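Local coordinates for protein SsfS6 (Streptomyces sp. SF2575, PDB 4FZR) that is a two-domain GT-B fold protein of the erythromycin biosynthesis CIII-like family, with a parallel beta sheet flanked by helices in each domain, at residues E52-G55 and P56-T59; S133-G136 and P137-A141; E331-D334 and S335-L339. One frame throughout, in Å; residues are numbered along the deposited sequence.

Contact 1: residues E52-G55 and P56-T59; sequences ENMG and PTVT
Val58 N donates to Met54 O at 3.0 Å, with an angle of 159° at the hydrogen. One residue on, Thr59 N donates to Gly55 O, also at 3.0 Å, and this bond is straighter at 170°. Met54 O also takes a weak, bent bond from Thr57 N. On the near side of the junction, Gly55 N bonds Glu52 O at 3.1 Å. The chain thus passes from the 3-10 segment 52-54 into the first turn of helix 55-60.

Water 1 joins the two segments a second time. It donates to Asn53 O at 2.5 Å, a short distance whose exact value is uncertain, and is hydrogen-bonded to Thr57 OG1 at 2.8 Å. With Thr57 OG1 anti to the carbonyl carbon (chi1 -63°), the hydroxyl sits beside its own backbone N and faces back down the chain to this water. The selenium (SE) of Met54, a selenomethionine, is 4.3 Å from Thr57 OG1, a loose approach. Val58 sends its CG2 branch to within 3.4 Å of Met54 O, alongside the backbone bond. Pro56 puts CD against the preceding turn, 3.8 Å from Asn53 O.

The surroundings hold Asn53 on several sides. Its OD1 bonds Ser51 OG and Leu72 N, and its ND2 bonds Cys24 O. Met54 and Val58 pack on Val29, and Thr59 packs on Phe65 and on Asp215 of the second subunit.

Pro56 has no N-H to give, and it stands in the opening turn of the helix. The acceptor four residues back, Glu52 O, is already used by Gly55 N. The proline therefore probably costs the backbone little here, and the water ties the chain together on the Asn53 and Thr57 side.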
loop_
_atom_site.group_PDB
_atom_site.type_symbol
_atom_site.label_atom_id
_atom_site.label_comp_id
_atom_site.label_asym_id
_atom_site.label_seq_id
_atom_site.Cartn_x
_atom_site.Cartn_y
_atom_site.Cartn_z
ATOM N N GLU A 52 16.958 5.809 -7.511
ATOM C CA GLU A 52 15.977 6.524 -8.323
ATOM C C GLU A 52 15.071 5.585 -9.110
ATOM O O GLU A 52 13.877 5.849 -9.269
ATOM C CB GLU A 52 16.694 7.461 -9.295
ATOM C CG GLU A 52 15.756 8.258 -10.187
ATOM C CD GLU A 52 15.123 9.427 -9.460
ATOM O OE1 GLU A 52 15.868 10.195 -8.815
ATOM O OE2 GLU A 52 13.883 9.572 -9.523
ATOM N N ASN A 53 15.640 4.492 -9.610
ATOM C CA ASN A 53 14.895 3.573 -10.468
ATOM C C ASN A 53 13.887 2.701 -9.719
ATOM O O ASN A 53 13.074 2.011 -10.334
ATOM C CB ASN A 53 15.853 2.699 -11.287
ATOM C CG ASN A 53 16.765 1.850 -10.422
ATOM O OD1 ASN A 53 17.626 2.366 -9.712
ATOM N ND2 ASN A 53 16.592 0.536 -10.496
HETATM N N MSE A 54 13.932 2.740 -8.392
HETATM C CA MSE A 54 12.953 2.025 -7.580
HETATM C C MSE A 54 11.738 2.902 -7.253
HETATM O O MSE A 54 10.755 2.424 -6.689
HETATM C CB MSE A 54 13.612 1.513 -6.295
HETATM C CG MSE A 54 14.560 0.329 -6.510
HETATM SE SE MSE A 54 13.636 -1.257 -7.171
HETATM C CE MSE A 54 13.891 -1.028 -9.096
ATOM N N GLY A 55 11.799 4.177 -7.634
ATOM C CA GLY A 55 10.728 5.122 -7.358
ATOM C C GLY A 55 9.336 4.599 -7.662
ATOM O O GLY A 55 8.472 4.597 -6.786
ATOM N N PRO A 56 9.106 4.163 -8.910
ATOM C CA PRO A 56 7.796 3.660 -9.345
ATOM C C PRO A 56 7.326 2.426 -8.571
ATOM O O PRO A 56 6.123 2.252 -8.364
ATOM C CB PRO A 56 8.030 3.299 -10.817
ATOM C CG PRO A 56 9.189 4.119 -11.235
ATOM C CD PRO A 56 10.065 4.237 -10.025
ATOM N N THR A 57 8.262 1.575 -8.162
ATOM C CA THR A 57 7.926 0.383 -7.390
ATOM C C THR A 57 7.437 0.785 -6.001
ATOM O O THR A 57 6.467 0.232 -5.487
ATOM C CB THR A 57 9.139 -0.565 -7.243
ATOM O OG1 THR A 57 9.544 -1.039 -8.535
ATOM C CG2 THR A 57 8.797 -1.761 -6.359
ATOM N N VAL A 58 8.112 1.762 -5.404
ATOM C CA VAL A 58 7.775 2.219 -4.062
ATOM C C VAL A 58 6.429 2.939 -4.053
ATOM O O VAL A 58 5.573 2.653 -3.218
ATOM C CB VAL A 58 8.873 3.144 -3.500
ATOM C CG1 VAL A 58 8.427 3.782 -2.184
ATOM C CG2 VAL A 58 10.187 2.365 -3.335
ATOM N N THR A 59 6.233 3.860 -4.991
ATOM C CA THR A 59 4.991 4.618 -5.040
ATOM C C THR A 59 3.853 3.743 -5.544
ATOM O O THR A 59 2.693 3.948 -5.188
ATOM C CB THR A 59 5.125 5.868 -5.923
ATOM O OG1 THR A 59 5.239 5.491 -7.301
ATOM C CG2 THR A 59 6.345 6.649 -5.510
HETATM O O HOH W 1 10.851 0.938 -10.085
#

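Contact 2: residues S133-G136 and P137-A141; sequences SLTG and PLVAA
Ser133 O lies 3.4 Å from Pro137 CD. Pro137 is four residues on, but its nitrogen carries CD and has no N-H to give. This oxygen is bonded instead by Thr129 OG1 and, weakly, by Gly136 N, while Ser133 OG bonds Glu130. Leu134 comes next. Its carbonyl takes a weak bond from Leu138 N at 3.4 Å, and its CD2 methyl rests 4.4 Å from Pro137 CG. The Leu134 side chain then packs on Val108 of helix 93-122.

Thr135 O accepts a nearly straight bond from Val139 N at 3.0 Å. Its CG2 points away from its own backbone N and meets Val139 CG2 at 4.0 Å, the two side chains crossing at a slant. That pair faces Ile21 of strand 17-21. Gly136 O receives Ala140 N at 2.9 Å, with an angle of 176° at the hydrogen, and Ala140 CB lies 3.5 Å from the same oxygen.

The bonds become shorter and straighter along the start of helix 135-143. Pro137 sits in the first turn. Thr129 OG1 and, weakly, Gly136 N serve Ser133 O in its place, so the proline probably leaves that carbonyl satisfied.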
loop_
_atom_site.group_PDB
_atom_site.type_symbol
_atom_site.label_atom_id
_atom_site.label_comp_id
_atom_site.label_asym_id
_atom_site.label_seq_id
_atom_site.Cartn_x
_atom_site.Cartn_y
_atom_site.Cartn_z
ATOM N N SER A 133 21.036 -4.712 2.801
ATOM C CA SER A 133 21.056 -3.266 2.586
ATOM C C SER A 133 21.787 -2.586 3.736
ATOM O O SER A 133 21.165 -2.121 4.690
ATOM C CB SER A 133 19.635 -2.713 2.480
ATOM O OG SER A 133 18.977 -3.206 1.326
ATOM N N LEU A 134 23.109 -2.520 3.630
ATOM C CA LEU A 134 23.951 -2.072 4.735
ATOM C C LEU A 134 24.001 -0.552 4.868
ATOM O O LEU A 134 24.655 -0.024 5.769
ATOM C CB LEU A 134 25.367 -2.635 4.577
ATOM C CG LEU A 134 25.490 -4.156 4.693
ATOM C CD1 LEU A 134 26.948 -4.591 4.567
ATOM C CD2 LEU A 134 24.891 -4.640 6.008
ATOM N N THR A 135 23.310 0.153 3.980
ATOM C CA THR A 135 23.206 1.599 4.105
ATOM C C THR A 135 22.414 1.928 5.368
ATOM O O THR A 135 22.704 2.904 6.055
ATOM C CB THR A 135 22.524 2.238 2.881
ATOM O OG1 THR A 135 23.272 1.932 1.697
ATOM C CG2 THR A 135 22.444 3.748 3.039
ATOM N N GLY A 136 21.427 1.093 5.677
ATOM C CA GLY A 136 20.605 1.281 6.861
ATOM C C GLY A 136 21.408 1.353 8.149
ATOM O O GLY A 136 21.464 2.404 8.784
ATOM N N PRO A 137 22.034 0.232 8.542
ATOM C CA PRO A 137 22.868 0.159 9.748
ATOM C C PRO A 137 23.895 1.287 9.833
ATOM O O PRO A 137 24.184 1.768 10.929
ATOM C CB PRO A 137 23.584 -1.183 9.596
ATOM C CG PRO A 137 22.676 -2.001 8.764
ATOM C CD PRO A 137 21.991 -1.052 7.823
ATOM N N LEU A 138 24.441 1.697 8.692
ATOM C CA LEU A 138 25.427 2.772 8.670
ATOM C C LEU A 138 24.794 4.104 9.058
ATOM O O LEU A 138 25.284 4.794 9.950
ATOM C CB LEU A 138 26.073 2.890 7.290
ATOM C CG LEU A 138 27.122 4.001 7.185
ATOM C CD1 LEU A 138 28.208 3.807 8.236
ATOM C CD2 LEU A 138 27.726 4.054 5.789
ATOM N N VAL A 139 23.706 4.465 8.385
ATOM C CA VAL A 139 23.017 5.717 8.683
ATOM C C VAL A 139 22.575 5.740 10.142
ATOM O O VAL A 139 22.749 6.739 10.838
ATOM C CB VAL A 139 21.782 5.927 7.785
ATOM C CG1 VAL A 139 21.050 7.206 8.181
ATOM C CG2 VAL A 139 22.191 5.988 6.324
ATOM N N ALA A 140 22.001 4.629 10.594
ATOM C CA ALA A 140 21.574 4.485 11.982
ATOM C C ALA A 140 22.739 4.726 12.939
ATOM O O ALA A 140 22.642 5.539 13.861
ATOM C CB ALA A 140 20.983 3.100 12.207
ATOM N N ALA A 141 23.839 4.015 12.715
ATOM C CA ALA A 141 25.025 4.134 13.554
ATOM C C ALA A 141 25.563 5.560 13.523
ATOM O O ALA A 141 26.136 6.041 14.502
ATOM C CB ALA A 141 26.096 3.153 13.090
#

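Contact 3: residues E331-D334 and S335-L339; sequences EVWD and SARLL
The opening turn of helix 333-341, in the beta-alpha-beta unit of strands 323-325 and 345-347, is tied by Ser335 to Val332. Ser335 OG donates to Val332 O at 2.7 Å. The hydroxyl lies between its own backbone N and carbonyl carbon (chi1 55°), which turns it back to that oxygen. It comes from the flank of the carbonyl, at a C=O...donor angle of 122°. Ala336 N reaches the same oxygen, Val332 O, at 3.3 Å. A weak bond from Ser335 N adds to these, so a hydroxyl and two amides converge on Val332 O. Water 2 donates to Glu331 O at 2.8 Å and weakly accepts from Ser335 N.

The next helix bonds follow. Arg337 N donates to Trp333 O at 3.2 Å. Leu338 N donates to Asp334 O at 3.1 Å. Arg337 runs back past Trp333, with CG 3.3 Å from Trp333 O. Its chain is extended from CG to NE, and it brings NH2 to 4.1 Å from Trp333 CE3. The approach to the indole is oblique, with ring and guanidinium planes 34° apart. Asp334 OD1 is 4.5 Å from Arg337 NE and well out of the guanidinium plane. The two charges probably attract, but no N-H is aimed at the oxygen. Arg337 NH2 has its salt bridge with Glu93.

Helix 93-122 lies along this side, meeting Trp333 through Glu93 and Leu96. Glu331 bonds Tyr104 of that helix and forms a salt bridge with Arg153. On other sides Val332 and Ser335 touch His310 of helix 310-318, and Ala336 rests on Ser325 of strand 323-325.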
loop_
_atom_site.group_PDB
_atom_site.type_symbol
_atom_site.label_atom_id
_atom_site.label_comp_id
_atom_site.label_asym_id
_atom_site.label_seq_id
_atom_site.Cartn_x
_atom_site.Cartn_y
_atom_site.Cartn_z
ATOM N N GLU A 331 23.044 -16.229 -4.408
ATOM C CA GLU A 331 22.545 -16.015 -3.050
ATOM C C GLU A 331 21.196 -16.695 -2.803
ATOM O O GLU A 331 20.688 -16.688 -1.680
ATOM C CB GLU A 331 22.436 -14.517 -2.748
ATOM C CG GLU A 331 21.436 -13.771 -3.610
ATOM C CD GLU A 331 21.372 -12.297 -3.270
ATOM O OE1 GLU A 331 21.719 -11.473 -4.143
ATOM O OE2 GLU A 331 20.975 -11.964 -2.134
ATOM N N VAL A 332 20.622 -17.278 -3.852
ATOM C CA VAL A 332 19.348 -17.984 -3.737
ATOM C C VAL A 332 19.559 -19.493 -3.678
ATOM O O VAL A 332 18.611 -20.249 -3.476
ATOM C CB VAL A 332 18.396 -17.655 -4.918
ATOM C CG1 VAL A 332 18.520 -16.190 -5.311
ATOM C CG2 VAL A 332 18.669 -18.551 -6.125
ATOM N N TRP A 333 20.804 -19.921 -3.859
ATOM C CA TRP A 333 21.147 -21.340 -3.820
ATOM C C TRP A 333 20.689 -22.003 -2.522
ATOM O O TRP A 333 20.114 -23.092 -2.542
ATOM C CB TRP A 333 22.661 -21.529 -3.975
ATOM C CG TRP A 333 23.163 -21.375 -5.381
ATOM C CD1 TRP A 333 22.410 -21.267 -6.513
ATOM C CD2 TRP A 333 24.532 -21.313 -5.803
ATOM N NE1 TRP A 333 23.223 -21.143 -7.613
ATOM C CE2 TRP A 333 24.530 -21.168 -7.205
ATOM C CE3 TRP A 333 25.760 -21.367 -5.133
ATOM C CZ2 TRP A 333 25.707 -21.075 -7.948
ATOM C CZ3 TRP A 333 26.928 -21.274 -5.874
ATOM C CH2 TRP A 333 26.891 -21.130 -7.267
ATOM N N ASP A 334 20.947 -21.338 -1.400
ATOM C CA ASP A 334 20.660 -21.899 -0.083
ATOM C C ASP A 334 19.167 -22.121 0.141
ATOM O O ASP A 334 18.768 -23.084 0.796
ATOM C CB ASP A 334 21.210 -20.984 1.014
ATOM C CG ASP A 334 22.724 -21.016 1.101
ATOM O OD1 ASP A 334 23.375 -21.388 0.100
ATOM O OD2 ASP A 334 23.263 -20.665 2.172
ATOM N N SER A 335 18.343 -21.221 -0.392
ATOM C CA SER A 335 16.895 -21.318 -0.222
ATOM C C SER A 335 16.298 -22.458 -1.048
ATOM O O SER A 335 15.310 -23.075 -0.645
ATOM C CB SER A 335 16.215 -19.988 -0.575
ATOM O OG SER A 335 16.546 -19.551 -1.883
ATOM N N ALA A 336 16.903 -22.746 -2.195
ATOM C CA ALA A 336 16.425 -23.821 -3.057
ATOM C C ALA A 336 16.792 -25.184 -2.472
ATOM O O ALA A 336 16.051 -26.156 -2.625
ATOM C CB ALA A 336 16.989 -23.669 -4.463
ATOM N N ARG A 337 17.935 -25.248 -1.795
ATOM C CA ARG A 337 18.352 -26.469 -1.117
ATOM C C ARG A 337 17.385 -26.772 0.021
ATOM O O ARG A 337 16.836 -27.872 0.108
ATOM C CB ARG A 337 19.777 -26.329 -0.578
ATOM C CG ARG A 337 20.837 -26.234 -1.662
ATOM C CD ARG A 337 22.230 -26.075 -1.078
ATOM N NE ARG A 337 23.114 -25.335 -1.977
ATOM C CZ ARG A 337 24.443 -25.383 -1.941
ATOM N NH1 ARG A 337 25.068 -26.148 -1.054
ATOM N NH2 ARG A 337 25.152 -24.671 -2.803
ATOM N N LEU A 338 17.183 -25.786 0.889
ATOM C CA LEU A 338 16.226 -25.900 1.982
ATOM C C LEU A 338 14.885 -26.391 1.457
ATOM O O LEU A 338 14.251 -27.261 2.055
ATOM C CB LEU A 338 16.036 -24.542 2.659
ATOM C CG LEU A 338 16.855 -24.263 3.920
ATOM C CD1 LEU A 338 18.329 -24.593 3.718
ATOM C CD2 LEU A 338 16.669 -22.807 4.335
ATOM N N LEU A 339 14.465 -25.827 0.330
ATOM C CA LEU A 339 13.179 -26.153 -0.271
ATOM C C LEU A 339 13.128 -27.606 -0.730
ATOM O O LEU A 339 12.139 -28.305 -0.500
ATOM C CB LEU A 339 12.904 -25.218 -1.453
ATOM C CG LEU A 339 11.539 -25.354 -2.130
ATOM C CD1 LEU A 339 10.409 -25.213 -1.118
ATOM C CD2 LEU A 339 11.405 -24.322 -3.239
HETATM O O HOH W 2 19.106 -18.154 0.116
#

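The three contacts come one after another along the chain, and each covers the start of a helix. Contacts 1 and 2 lie in the N-terminal domain. Helix 55-60 follows strand 45-51, and helix 135-143 follows strand 126-130, both strands of one parallel sheet. Their centres are 20 Å apart. Contact 3 lies in the C-terminal domain and follows strand 323-325 of the other parallel sheet, its centre 28 Å from that of contact 1 and 26 Å from that of contact 2. No two of them touch. Helix 93-122 of the N-terminal domain packs on contacts 2 and 3, so contact 3 lies at the domain interface. The two separate parallel sheets fit a GT-B fold.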